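Local coordinates for protein Rv1364c/MT1410 (Mycobacterium tuberculosis, PDB 3KE6), which probably acts in regulating a sigma factor, its construct pairing a PP2C-like RsbU phosphatase domain with an RsbW domain of the kinase and anti-sigma-factor type, at residues E47-G52 against V73-E78; Q280-L285 against S293-I298; V299-E304 against A379-R384. One frame throughout, in Å; residues are numbered along the deposited sequence.

Contact 1: E47-G52 against V73-E78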
ATOM      1  N   GLU A  47      -8.838 -12.607 -21.336  1.00 55.92           N
ATOM      2  CA  GLU A  47      -9.726 -11.512 -21.692  1.00 56.31           C
ATOM      3  C   GLU A  47     -10.976 -11.606 -20.824  1.00 56.70           C
ATOM      4  O   GLU A  47     -11.406 -12.708 -20.472  1.00 56.77           O
ATOM      5  CB  GLU A  47     -10.080 -11.582 -23.184  1.00 56.47           C
ATOM      6  CG  GLU A  47     -10.417 -10.230 -23.810  1.00 56.32           C
ATOM      7  CD  GLU A  47     -10.272 -10.213 -25.326  1.00 56.98           C
ATOM      8  OE1 GLU A  47     -10.425 -11.278 -25.968  1.00 59.10           O
ATOM      9  OE2 GLU A  47     -10.008  -9.123 -25.879  1.00 59.49           O
ATOM     10  N   ASP A  48     -11.537 -10.452 -20.461  1.00 57.10           N
ATOM     11  CA  ASP A  48     -12.790 -10.383 -19.694  1.00 57.22           C
ATOM     12  C   ASP A  48     -12.732 -11.178 -18.379  1.00 57.35           C
ATOM     13  O   ASP A  48     -13.692 -11.856 -18.011  1.00 57.58           O
ATOM     14  CB  ASP A  48     -13.983 -10.857 -20.558  1.00 57.35           C
ATOM     15  CG  ASP A  48     -14.340  -9.876 -21.673  1.00 57.97           C
ATOM     16  OD1 ASP A  48     -13.664  -8.834 -21.809  1.00 60.95           O
ATOM     17  OD2 ASP A  48     -15.311 -10.142 -22.412  1.00 57.29           O
ATOM     18  N   THR A  49     -11.601 -11.106 -17.682  1.00 57.41           N
ATOM     19  CA  THR A  49     -11.465 -11.727 -16.361  1.00 57.47           C
ATOM     20  C   THR A  49     -10.653 -10.796 -15.458  1.00 57.82           C
ATOM     21  O   THR A  49      -9.679 -10.180 -15.907  1.00 58.15           O
ATOM     22  CB  THR A  49     -10.774 -13.117 -16.425  1.00 57.49           C
ATOM     23  OG1 THR A  49      -9.367 -12.954 -16.633  1.00 57.50           O
ATOM     24  CG2 THR A  49     -11.348 -13.983 -17.543  1.00 56.86           C
ATOM     25  N   ALA A  50     -11.049 -10.700 -14.191  1.00 57.81           N
ATOM     26  CA  ALA A  50     -10.411  -9.776 -13.242  1.00 57.53           C
ATOM     27  C   ALA A  50      -9.138 -10.320 -12.588  1.00 57.52           C
ATOM     28  O   ALA A  50      -8.468  -9.592 -11.858  1.00 57.90           O
ATOM     29  CB  ALA A  50     -11.409  -9.375 -12.156  1.00 57.67           C
ATOM     30  N   ALA A  51      -8.799 -11.585 -12.825  1.00 57.24           N
ATOM     31  CA  ALA A  51      -7.658 -12.191 -12.132  1.00 56.66           C
ATOM     32  C   ALA A  51      -7.116 -13.452 -12.823  1.00 56.48           C
ATOM     33  O   ALA A  51      -7.829 -14.152 -13.559  1.00 56.73           O
ATOM     34  CB  ALA A  51      -8.032 -12.493 -10.672  1.00 56.62           C
ATOM     35  N   GLY A  52      -5.835 -13.720 -12.582  1.00 55.77           N
ATOM     36  CA  GLY A  52      -5.158 -14.891 -13.134  1.00 54.96           C
ATOM     37  C   GLY A  52      -4.298 -15.531 -12.066  1.00 54.03           C
ATOM     38  O   GLY A  52      -4.662 -15.542 -10.898  1.00 53.17           O
ATOM     39  N   VAL A  73       1.185 -21.418 -11.432  1.00 62.70           N
ATOM     40  CA  VAL A  73       1.393 -21.960 -12.790  1.00 63.28           C
ATOM     41  C   VAL A  73       0.087 -22.091 -13.587  1.00 64.15           C
ATOM     42  O   VAL A  73      -0.925 -22.539 -13.051  1.00 64.19           O
ATOM     43  CB  VAL A  73       2.121 -23.352 -12.788  1.00 63.27           C
ATOM     44  CG1 VAL A  73       3.548 -23.219 -12.273  1.00 62.71           C
ATOM     45  CG2 VAL A  73       1.357 -24.380 -11.969  1.00 63.38           C
ATOM     46  N   GLY A  74       0.116 -21.651 -14.848  1.00 64.96           N
ATOM     47  CA  GLY A  74      -0.915 -22.010 -15.846  1.00 65.49           C
ATOM     48  C   GLY A  74      -2.267 -21.306 -15.826  1.00 66.08           C
ATOM     49  O   GLY A  74      -3.305 -21.972 -15.684  1.00 65.67           O
ATOM     50  N   HIS A  75      -2.256 -19.980 -16.025  1.00 66.98           N
ATOM     51  CA  HIS A  75      -3.477 -19.122 -15.959  1.00 66.87           C
ATOM     52  C   HIS A  75      -4.325 -19.035 -17.247  1.00 66.91           C
ATOM     53  O   HIS A  75      -3.881 -18.400 -18.220  1.00 67.49           O
ATOM     54  CB  HIS A  75      -3.098 -17.691 -15.579  1.00 67.17           C
ATOM     55  CG  HIS A  75      -4.115 -16.670 -15.995  1.00 68.59           C
ATOM     56  ND1 HIS A  75      -3.765 -15.452 -16.540  1.00 77.35           N
ATOM     57  CD2 HIS A  75      -5.471 -16.690 -15.968  1.00 75.50           C
ATOM     58  CE1 HIS A  75      -4.857 -14.760 -16.810  1.00 76.65           C
ATOM     59  NE2 HIS A  75      -5.908 -15.487 -16.473  1.00 78.20           N
ATOM     60  N   GLY A  76      -5.539 -19.615 -17.274  1.00 66.05           N
ATOM     61  CA  GLY A  76      -6.091 -20.479 -16.218  1.00 64.92           C
ATOM     62  C   GLY A  76      -7.177 -19.875 -15.330  1.00 64.65           C
ATOM     63  O   GLY A  76      -6.901 -19.070 -14.417  1.00 64.28           O
ATOM     64  N   VAL A  77      -8.421 -20.273 -15.597  1.00 63.82           N
ATOM     65  CA  VAL A  77      -9.509 -20.102 -14.628  1.00 63.08           C
ATOM     66  C   VAL A  77      -9.124 -20.857 -13.360  1.00 62.26           C
ATOM     67  O   VAL A  77      -9.235 -20.327 -12.255  1.00 62.24           O
ATOM     68  CB  VAL A  77     -10.880 -20.620 -15.172  1.00 63.33           C
ATOM     69  CG1 VAL A  77     -10.703 -21.862 -16.075  1.00 64.14           C
ATOM     70  CG2 VAL A  77     -11.855 -20.905 -14.026  1.00 63.41           C
ATOM     71  N   GLU A  78      -8.647 -22.086 -13.547  1.00 61.24           N
ATOM     72  CA  GLU A  78      -8.132 -22.921 -12.458  1.00 60.49           C
ATOM     73  C   GLU A  78      -7.003 -22.241 -11.682  1.00 59.39           C
ATOM     74  O   GLU A  78      -6.909 -22.404 -10.463  1.00 59.72           O
ATOM     75  CB  GLU A  78      -7.617 -24.260 -13.008  1.00 60.30           C
ATOM     76  CG  GLU A  78      -8.708 -25.206 -13.481  1.00 60.97           C
ATOM     77  CD  GLU A  78      -8.166 -26.440 -14.234  1.00 61.89           C
ATOM     78  OE1 GLU A  78      -7.341 -26.279 -15.170  1.00 63.85           O
ATOM     79  OE2 GLU A  78      -8.582 -27.577 -13.895  1.00 63.78           O
TER

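Contact 2: Q280-L285 against S293-I298. With SO4 (sulfate ion), chain C.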
ATOM      1  N   GLN A 280      -5.608  23.628   5.737  1.00 53.73           N
ATOM      2  CA  GLN A 280      -4.457  22.931   6.284  1.00 53.93           C
ATOM      3  C   GLN A 280      -4.578  21.440   6.209  1.00 54.25           C
ATOM      4  O   GLN A 280      -3.619  20.757   5.914  1.00 54.71           O
ATOM      5  CB  GLN A 280      -4.256  23.340   7.713  1.00 53.22           C
ATOM      6  CG  GLN A 280      -3.695  24.707   7.848  1.00 53.39           C
ATOM      7  CD  GLN A 280      -3.253  24.975   9.262  1.00 56.44           C
ATOM      8  OE1 GLN A 280      -2.481  24.190   9.837  1.00 64.83           O
ATOM      9  NE2 GLN A 280      -3.733  26.078   9.843  1.00 60.87           N
ATOM     10  N   LEU A 281      -5.759  20.924   6.478  1.00 55.29           N
ATOM     11  CA  LEU A 281      -5.999  19.494   6.315  1.00 55.88           C
ATOM     12  C   LEU A 281      -5.754  18.984   4.880  1.00 56.29           C
ATOM     13  O   LEU A 281      -5.212  17.882   4.675  1.00 56.85           O
ATOM     14  CB  LEU A 281      -7.416  19.171   6.751  1.00 56.70           C
ATOM     15  CG  LEU A 281      -7.752  17.768   7.251  1.00 57.60           C
ATOM     16  CD1 LEU A 281      -6.659  17.209   8.159  1.00 60.07           C
ATOM     17  CD2 LEU A 281      -9.107  17.894   7.996  1.00 56.87           C
ATOM     18  N   ARG A 282      -6.139  19.782   3.890  1.00 56.14           N
ATOM     19  CA  ARG A 282      -5.816  19.483   2.513  1.00 56.14           C
ATOM     20  C   ARG A 282      -4.308  19.495   2.254  1.00 56.45           C
ATOM     21  O   ARG A 282      -3.792  18.545   1.668  1.00 56.89           O
ATOM     22  CB  ARG A 282      -6.526  20.439   1.544  1.00 56.36           C
ATOM     23  CG  ARG A 282      -7.830  19.900   1.073  1.00 57.93           C
ATOM     24  CD  ARG A 282      -8.435  20.590  -0.127  1.00 56.22           C
ATOM     25  NE  ARG A 282      -9.855  20.340   0.017  1.00 58.42           N
ATOM     26  CZ  ARG A 282     -10.509  19.262  -0.411  1.00 58.64           C
ATOM     27  NH1 ARG A 282     -11.805  19.148  -0.176  1.00 63.73           N
ATOM     28  NH2 ARG A 282      -9.915  18.311  -1.081  1.00 55.66           N
ATOM     29  N   GLU A 283      -3.592  20.540   2.671  1.00 55.92           N
ATOM     30  CA  GLU A 283      -2.149  20.516   2.497  1.00 56.44           C
ATOM     31  C   GLU A 283      -1.618  19.201   3.036  1.00 55.06           C
ATOM     32  O   GLU A 283      -0.963  18.438   2.339  1.00 54.95           O
ATOM     33  CB  GLU A 283      -1.450  21.628   3.278  1.00 56.16           C
ATOM     34  CG  GLU A 283      -1.635  23.009   2.755  1.00 60.51           C
ATOM     35  CD  GLU A 283      -0.626  24.013   3.350  1.00 61.75           C
ATOM     36  OE1 GLU A 283       0.424  23.570   3.890  1.00 74.39           O
ATOM     37  OE2 GLU A 283      -0.867  25.245   3.237  1.00 73.76           O
ATOM     38  N   TRP A 284      -1.922  18.970   4.304  1.00 54.30           N
ATOM     39  CA  TRP A 284      -1.404  17.848   5.055  1.00 54.44           C
ATOM     40  C   TRP A 284      -1.640  16.523   4.355  1.00 54.43           C
ATOM     41  O   TRP A 284      -0.714  15.724   4.240  1.00 53.82           O
ATOM     42  CB  TRP A 284      -2.049  17.815   6.448  1.00 53.79           C
ATOM     43  CG  TRP A 284      -1.458  16.783   7.324  1.00 51.32           C
ATOM     44  CD1 TRP A 284      -0.201  16.779   7.862  1.00 50.72           C
ATOM     45  CD2 TRP A 284      -2.096  15.587   7.767  1.00 44.58           C
ATOM     46  NE1 TRP A 284      -0.030  15.645   8.610  1.00 50.09           N
ATOM     47  CE2 TRP A 284      -1.188  14.904   8.564  1.00 44.01           C
ATOM     48  CE3 TRP A 284      -3.367  15.021   7.545  1.00 54.24           C
ATOM     49  CZ2 TRP A 284      -1.484  13.671   9.128  1.00 53.71           C
ATOM     50  CZ3 TRP A 284      -3.669  13.801   8.108  1.00 50.76           C
ATOM     51  CH2 TRP A 284      -2.738  13.141   8.895  1.00 52.85           C
ATOM     52  N   LEU A 285      -2.875  16.300   3.887  1.00 54.75           N
ATOM     53  CA  LEU A 285      -3.235  15.007   3.289  1.00 54.53           C
ATOM     54  C   LEU A 285      -2.582  14.837   1.919  1.00 54.21           C
ATOM     55  O   LEU A 285      -2.316  13.714   1.487  1.00 54.36           O
ATOM     56  CB  LEU A 285      -4.739  14.834   3.168  1.00 54.60           C
ATOM     57  CG  LEU A 285      -5.480  14.668   4.479  1.00 53.11           C
ATOM     58  CD1 LEU A 285      -6.929  15.031   4.291  1.00 45.36           C
ATOM     59  CD2 LEU A 285      -5.356  13.249   4.974  1.00 51.08           C
ATOM     60  N   SER A 293     -10.697  10.711  -2.804  1.00 52.11           N
ATOM     61  CA  SER A 293     -11.863  10.166  -2.099  1.00 51.96           C
ATOM     62  C   SER A 293     -11.649  10.162  -0.622  1.00 52.64           C
ATOM     63  O   SER A 293     -12.570  10.490   0.120  1.00 54.15           O
ATOM     64  CB  SER A 293     -12.175   8.731  -2.530  1.00 51.00           C
ATOM     65  OG  SER A 293     -12.689   8.713  -3.845  1.00 53.11           O
ATOM     66  N   ASP A 294     -10.462   9.742  -0.177  1.00 52.40           N
ATOM     67  CA  ASP A 294     -10.156   9.742   1.249  1.00 51.71           C
ATOM     68  C   ASP A 294     -10.075  11.176   1.730  1.00 52.19           C
ATOM     69  O   ASP A 294     -10.591  11.491   2.820  1.00 52.56           O
ATOM     70  CB  ASP A 294      -8.842   9.024   1.551  1.00 52.00           C
ATOM     71  CG  ASP A 294      -8.939   7.498   1.368  1.00 54.05           C
ATOM     72  OD1 ASP A 294     -10.066   6.959   1.474  1.00 55.39           O
ATOM     73  OD2 ASP A 294      -7.891   6.847   1.092  1.00 56.46           O
ATOM     74  N   ILE A 295      -9.439  12.048   0.931  1.00 51.19           N
ATOM     75  CA  ILE A 295      -9.350  13.440   1.292  1.00 51.02           C
ATOM     76  C   ILE A 295     -10.754  13.992   1.449  1.00 51.48           C
ATOM     77  O   ILE A 295     -11.052  14.617   2.429  1.00 53.31           O
ATOM     78  CB  ILE A 295      -8.571  14.254   0.274  1.00 51.20           C
ATOM     79  CG1 ILE A 295      -7.103  13.807   0.291  1.00 54.72           C
ATOM     80  CG2 ILE A 295      -8.666  15.774   0.576  1.00 49.17           C
ATOM     81  CD1 ILE A 295      -6.201  14.502  -0.769  1.00 49.24           C
ATOM     82  N   ALA A 296     -11.642  13.714   0.512  1.00 51.66           N
ATOM     83  CA  ALA A 296     -12.976  14.309   0.551  1.00 51.22           C
ATOM     84  C   ALA A 296     -13.731  13.857   1.822  1.00 51.90           C
ATOM     85  O   ALA A 296     -14.342  14.678   2.538  1.00 52.45           O
ATOM     86  CB  ALA A 296     -13.752  13.948  -0.701  1.00 49.27           C
ATOM     87  N   ASP A 297     -13.666  12.561   2.106  1.00 51.74           N
ATOM     88  CA  ASP A 297     -14.273  12.024   3.309  1.00 52.34           C
ATOM     89  C   ASP A 297     -13.759  12.723   4.563  1.00 52.63           C
ATOM     90  O   ASP A 297     -14.534  13.272   5.343  1.00 53.62           O
ATOM     91  CB  ASP A 297     -14.003  10.531   3.427  1.00 51.74           C
ATOM     92  CG  ASP A 297     -14.820   9.737   2.499  1.00 54.38           C
ATOM     93  OD1 ASP A 297     -15.931  10.188   2.154  1.00 60.72           O
ATOM     94  OD2 ASP A 297     -14.362   8.653   2.091  1.00 67.64           O
ATOM     95  N   ILE A 298     -12.454  12.684   4.754  1.00 52.56           N
ATOM     96  CA  ILE A 298     -11.869  13.123   6.000  1.00 52.40           C
ATOM     97  C   ILE A 298     -12.080  14.642   6.167  1.00 53.45           C
ATOM     98  O   ILE A 298     -12.455  15.116   7.263  1.00 54.22           O
ATOM     99  CB  ILE A 298     -10.392  12.790   6.034  1.00 52.52           C
ATOM    100  CG1 ILE A 298     -10.176  11.269   6.122  1.00 52.86           C
ATOM    101  CG2 ILE A 298      -9.744  13.470   7.167  1.00 50.21           C
ATOM    102  CD1 ILE A 298      -8.689  10.798   5.851  1.00 51.05           C
TER
HETATM  103  S   SO4 C   1     -12.711  22.886   0.307  1.00 42.67           S
HETATM  104  O1  SO4 C   1     -11.336  22.527   0.183  1.00 45.21           O
HETATM  105  O2  SO4 C   1     -12.852  23.870   1.355  1.00 47.76           O
HETATM  106  O3  SO4 C   1     -13.143  23.448  -0.946  1.00 46.71           O
HETATM  107  O4  SO4 C   1     -13.531  21.758   0.650  1.00 43.84           O

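Contact 3: V299-E304 against A379-R384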
ATOM      1  N   VAL A 299     -11.889  15.410   5.087  1.00 52.57           N
ATOM      2  CA  VAL A 299     -12.114  16.849   5.188  1.00 51.72           C
ATOM      3  C   VAL A 299     -13.559  17.155   5.511  1.00 51.80           C
ATOM      4  O   VAL A 299     -13.843  18.057   6.257  1.00 52.43           O
ATOM      5  CB  VAL A 299     -11.709  17.618   3.915  1.00 52.50           C
ATOM      6  CG1 VAL A 299     -12.102  19.140   4.054  1.00 48.62           C
ATOM      7  CG2 VAL A 299     -10.216  17.420   3.615  1.00 45.52           C
ATOM      8  N   HIS A 300     -14.484  16.412   4.924  1.00 51.71           N
ATOM      9  CA  HIS A 300     -15.911  16.592   5.218  1.00 51.45           C
ATOM     10  C   HIS A 300     -16.159  16.400   6.715  1.00 51.62           C
ATOM     11  O   HIS A 300     -16.721  17.274   7.379  1.00 50.80           O
ATOM     12  CB  HIS A 300     -16.724  15.597   4.392  1.00 50.71           C
ATOM     13  CG  HIS A 300     -18.199  15.814   4.426  1.00 50.17           C
ATOM     14  ND1 HIS A 300     -19.033  15.284   3.467  1.00 50.62           N
ATOM     15  CD2 HIS A 300     -19.004  16.429   5.327  1.00 46.92           C
ATOM     16  CE1 HIS A 300     -20.289  15.581   3.763  1.00 48.81           C
ATOM     17  NE2 HIS A 300     -20.300  16.281   4.884  1.00 46.04           N
ATOM     18  N   ALA A 301     -15.692  15.276   7.254  1.00 52.18           N
ATOM     19  CA  ALA A 301     -15.964  14.937   8.675  1.00 52.62           C
ATOM     20  C   ALA A 301     -15.435  16.018   9.596  1.00 53.00           C
ATOM     21  O   ALA A 301     -16.154  16.564  10.412  1.00 54.20           O
ATOM     22  CB  ALA A 301     -15.360  13.592   9.049  1.00 51.00           C
ATOM     23  N   ILE A 302     -14.176  16.350   9.427  1.00 53.55           N
ATOM     24  CA  ILE A 302     -13.508  17.248  10.355  1.00 54.48           C
ATOM     25  C   ILE A 302     -14.051  18.647  10.230  1.00 54.54           C
ATOM     26  O   ILE A 302     -14.240  19.317  11.249  1.00 55.63           O
ATOM     27  CB  ILE A 302     -11.980  17.197  10.158  1.00 55.26           C
ATOM     28  CG1 ILE A 302     -11.500  15.774  10.511  1.00 57.96           C
ATOM     29  CG2 ILE A 302     -11.271  18.228  10.995  1.00 53.34           C
ATOM     30  CD1 ILE A 302     -10.030  15.686  10.807  1.00 56.99           C
ATOM     31  N   SER A 303     -14.329  19.080   9.002  1.00 53.38           N
ATOM     32  CA  SER A 303     -14.935  20.372   8.779  1.00 52.63           C
ATOM     33  C   SER A 303     -16.250  20.460   9.555  1.00 52.04           C
ATOM     34  O   SER A 303     -16.547  21.462  10.185  1.00 51.89           O
ATOM     35  CB  SER A 303     -15.172  20.573   7.280  1.00 53.36           C
ATOM     36  OG  SER A 303     -15.709  21.865   6.997  1.00 57.43           O
ATOM     37  N   GLU A 304     -17.032  19.388   9.545  1.00 51.59           N
ATOM     38  CA  GLU A 304     -18.321  19.426  10.218  1.00 50.70           C
ATOM     39  C   GLU A 304     -18.151  19.437  11.741  1.00 50.32           C
ATOM     40  O   GLU A 304     -18.909  20.127  12.453  1.00 50.12           O
ATOM     41  CB  GLU A 304     -19.249  18.304   9.730  1.00 50.06           C
ATOM     42  CG  GLU A 304     -19.986  18.634   8.409  1.00 47.61           C
ATOM     43  CD  GLU A 304     -20.868  19.898   8.477  1.00 51.74           C
ATOM     44  OE1 GLU A 304     -21.998  19.818   9.028  1.00 52.68           O
ATOM     45  OE2 GLU A 304     -20.452  20.971   7.956  1.00 50.75           O
ATOM     46  N   ALA A 379     -14.679  14.944  19.305  1.00 46.69           N
ATOM     47  CA  ALA A 379     -15.180  14.191  18.145  1.00 47.28           C
ATOM     48  C   ALA A 379     -13.979  13.551  17.501  1.00 47.19           C
ATOM     49  O   ALA A 379     -13.007  14.226  17.274  1.00 46.83           O
ATOM     50  CB  ALA A 379     -15.861  15.102  17.168  1.00 46.35           C
ATOM     51  N   THR A 380     -14.025  12.250  17.250  1.00 48.09           N
ATOM     52  CA  THR A 380     -12.870  11.558  16.683  1.00 49.19           C
ATOM     53  C   THR A 380     -13.239  10.831  15.415  1.00 50.05           C
ATOM     54  O   THR A 380     -14.405  10.516  15.181  1.00 49.09           O
ATOM     55  CB  THR A 380     -12.332  10.503  17.637  1.00 49.83           C
ATOM     56  OG1 THR A 380     -13.350   9.510  17.856  1.00 53.02           O
ATOM     57  CG2 THR A 380     -11.926  11.133  18.979  1.00 49.39           C
ATOM     58  N   LEU A 381     -12.232  10.549  14.605  1.00 51.28           N
ATOM     59  CA  LEU A 381     -12.423   9.670  13.466  1.00 51.92           C
ATOM     60  C   LEU A 381     -11.233   8.799  13.209  1.00 51.43           C
ATOM     61  O   LEU A 381     -10.115   9.168  13.512  1.00 51.84           O
ATOM     62  CB  LEU A 381     -12.782  10.457  12.227  1.00 52.08           C
ATOM     63  CG  LEU A 381     -11.799  11.427  11.607  1.00 56.57           C
ATOM     64  CD1 LEU A 381     -10.587  10.686  10.970  1.00 62.82           C
ATOM     65  CD2 LEU A 381     -12.543  12.243  10.542  1.00 52.15           C
ATOM     66  N   THR A 382     -11.497   7.597  12.727  1.00 51.49           N
ATOM     67  CA  THR A 382     -10.453   6.720  12.240  1.00 51.27           C
ATOM     68  C   THR A 382     -10.867   6.320  10.837  1.00 51.75           C
ATOM     69  O   THR A 382     -11.963   5.766  10.647  1.00 51.54           O
ATOM     70  CB  THR A 382     -10.332   5.480  13.077  1.00 50.83           C
ATOM     71  OG1 THR A 382     -10.250   5.835  14.452  1.00 49.81           O
ATOM     72  CG2 THR A 382      -9.119   4.718  12.700  1.00 50.38           C
ATOM     73  N   HIS A 383     -10.010   6.621   9.869  1.00 51.59           N
ATOM     74  CA  HIS A 383     -10.256   6.282   8.462  1.00 51.58           C
ATOM     75  C   HIS A 383      -9.055   5.574   7.834  1.00 51.33           C
ATOM     76  O   HIS A 383      -7.953   6.122   7.824  1.00 51.34           O
ATOM     77  CB  HIS A 383     -10.526   7.556   7.693  1.00 52.29           C
ATOM     78  CG  HIS A 383     -10.934   7.330   6.282  1.00 52.40           C
ATOM     79  ND1 HIS A 383     -12.230   7.059   5.928  1.00 58.23           N
ATOM     80  CD2 HIS A 383     -10.225   7.356   5.134  1.00 56.43           C
ATOM     81  CE1 HIS A 383     -12.305   6.924   4.616  1.00 57.22           C
ATOM     82  NE2 HIS A 383     -11.101   7.104   4.113  1.00 56.34           N
ATOM     83  N   ARG A 384      -9.266   4.360   7.328  1.00 50.97           N
ATOM     84  CA  ARG A 384      -8.225   3.627   6.605  1.00 50.95           C
ATOM     85  C   ARG A 384      -7.958   4.265   5.252  1.00 50.35           C
ATOM     86  O   ARG A 384      -8.888   4.488   4.520  1.00 51.34           O
ATOM     87  CB  ARG A 384      -8.665   2.177   6.408  1.00 51.53           C
ATOM     88  CG  ARG A 384      -7.628   1.251   5.723  1.00 52.11           C
ATOM     89  CD  ARG A 384      -7.886  -0.235   6.018  1.00 53.33           C
ATOM     90  NE  ARG A 384      -6.987  -0.741   7.063  1.00 61.64           N
ATOM     91  CZ  ARG A 384      -7.356  -1.297   8.218  1.00 64.75           C
ATOM     92  NH1 ARG A 384      -8.632  -1.473   8.535  1.00 67.79           N
ATOM     93  NH2 ARG A 384      -6.429  -1.703   9.073  1.00 64.54           N
TER

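Contact 1: E47-G52 against V73-E78
G52 and H75 make most of this contact through a CH-pi interaction. The evidence is the position of G52 CA: it lies 3.4 Å from the centroid of the H75 ring, and the line to it is 10° off the ring normal. As expected of a carbon centred over a face, G52 CA is nearly equidistant from the ring atoms, 3.4 Å from H75 CD2 and 3.5 Å from H75 NE2. The backbone of G52 thus covers one ring face. H75 reaches it because its CG is anti to the backbone N (chi1 157°), which carries the imidazole across to the loop.

Two polar atoms lie near the ring, but neither makes a hydrogen bond to it. A51 O stands 3.7 Å from H75 NE2, set obliquely to the ring, while T49 OG1 is at the ring edge near its plane, 4.3 Å from H75 NE2. Together the segments bury 125 Å². V44, A45 and A46, earlier in the same loop, also touch H75.

Segment 73-78 follows strand 64-71 and runs into the first turn of helix 77-95, with G76 at the N-cap position. The H75 side chain is about 5 Å from a bound manganese ion. One manganese is bound by D71 and V72, the other by D71, D188 and D247; D71 is common to both, consistent with the dinuclear metal centre of a PP2C-like SpoIIE/RsbU phosphatase domain.

Contact 2: Q280-L285 against S293-I298
R282 does two unlike things at once: its guanidinium grips a sulfate while one of its nitrogens rests against the aliphatic branch of I295. It does so in an antiparallel helix pair of the histidine kinase-like ATPase fold, where helix 273-288 runs beside helix 292-312. The segment axes approach to 10.6 Å with an angle of 151° between their directions. The sulfate, probably from the crystallisation liquor, sits at the guanidinium edge near its plane. R282 NE donates to SO4 O1 at 2.6 Å (N-H...O 142°). R282 NH1 donates to SO4 O4 at 3.2 Å, so two oxygens fix how the group is turned; R278 NE binds the same ion. The chain of R282, extended from CG to NE, spans the distance to it.

Away from the sulfate the interface is aliphatic, and no hydrogen bond crosses it. L285 and I295 run alongside one another, pointing opposite ways, L285 CB meeting I295 CG1 at 3.9 Å. L285 CD2 also reaches I298 CD1, 4.2 Å away, and L281 CD2 comes to 4.4 Å from I298 O. Strand 263-267 backs L281, and V365 touches I298. I295 CG1 takes the closer approach to L285; I295 CG2, anti to the backbone N, also lies 4.2 Å from L285 CD1 and turns to the arginine, 3.3 Å from R282 NH2 and oblique to the guanidinium.

Contact 3: V299-E304 against A379-R384
No ring face takes part where A301 and I302 meet L381; the two imidazoles of these segments have their neighbours away from that junction. The H300 ring has E304 CG at its edge, in the ring plane, a neighbour from one turn on along its own helix. Both nitrogens of the H383 ring have partners, NE2 a hydrogen bond to D294 OD1 and ND1 a weak one from S366 N, which probably limits its rotation.

The contact proper rests on one methyl group. L381 CD2 touches A301 CB at 3.5 Å and I302 CG1 at 3.7 Å. A chi1 of 65°, with CG between the backbone N and the carbonyl carbon, directs CD2 to the helix. I302 and L381 cross at about a right angle, so the isoleucine offers the flank of its CG1 branch, not its end. With only a methyl at A301, the closest CA pair across the segments is A301 and L381, 8.0 Å apart.

Behind L381 the strand is held in its sheet, L381 pairing through backbone hydrogen bonds with A336 of strand 333-340, and A336 also touches both I302 and L381. V277 and L281 of helix 273-288 contact I302; the two helices lie side by side on one face of the sheet, consistent with the two-layer alpha/beta sandwich of the histidine kinase-like ATPase family. With 103 Å² buried, three buried residues and no hydrogen bond across, the chemistry implies a purely apolar join, held by van der Waals contact of L381 CD2 with A301 and I302.

How the contacts relate
The contacts follow one another along the chain, each closing before the next opens, and they divide between two parts of the molecule. Contact 1 lies near the manganese ions in the phosphatase-like part, its centre about 37 Å from that of contact 2 and about 40 Å from that of contact 3; nothing touches across. Contacts 2 and 3 have centres about 10 Å apart and share helix 292-312, all four segments belonging to the kinase-like part. They touch directly: D297 OD2 packs 3.7 Å from H383 CE1, and I298 CD1 3.8 Å from H383 CD2. Helix 292-312 thus joins helix 273-288 to strand 376-391, and the two parts are probably distinct domains.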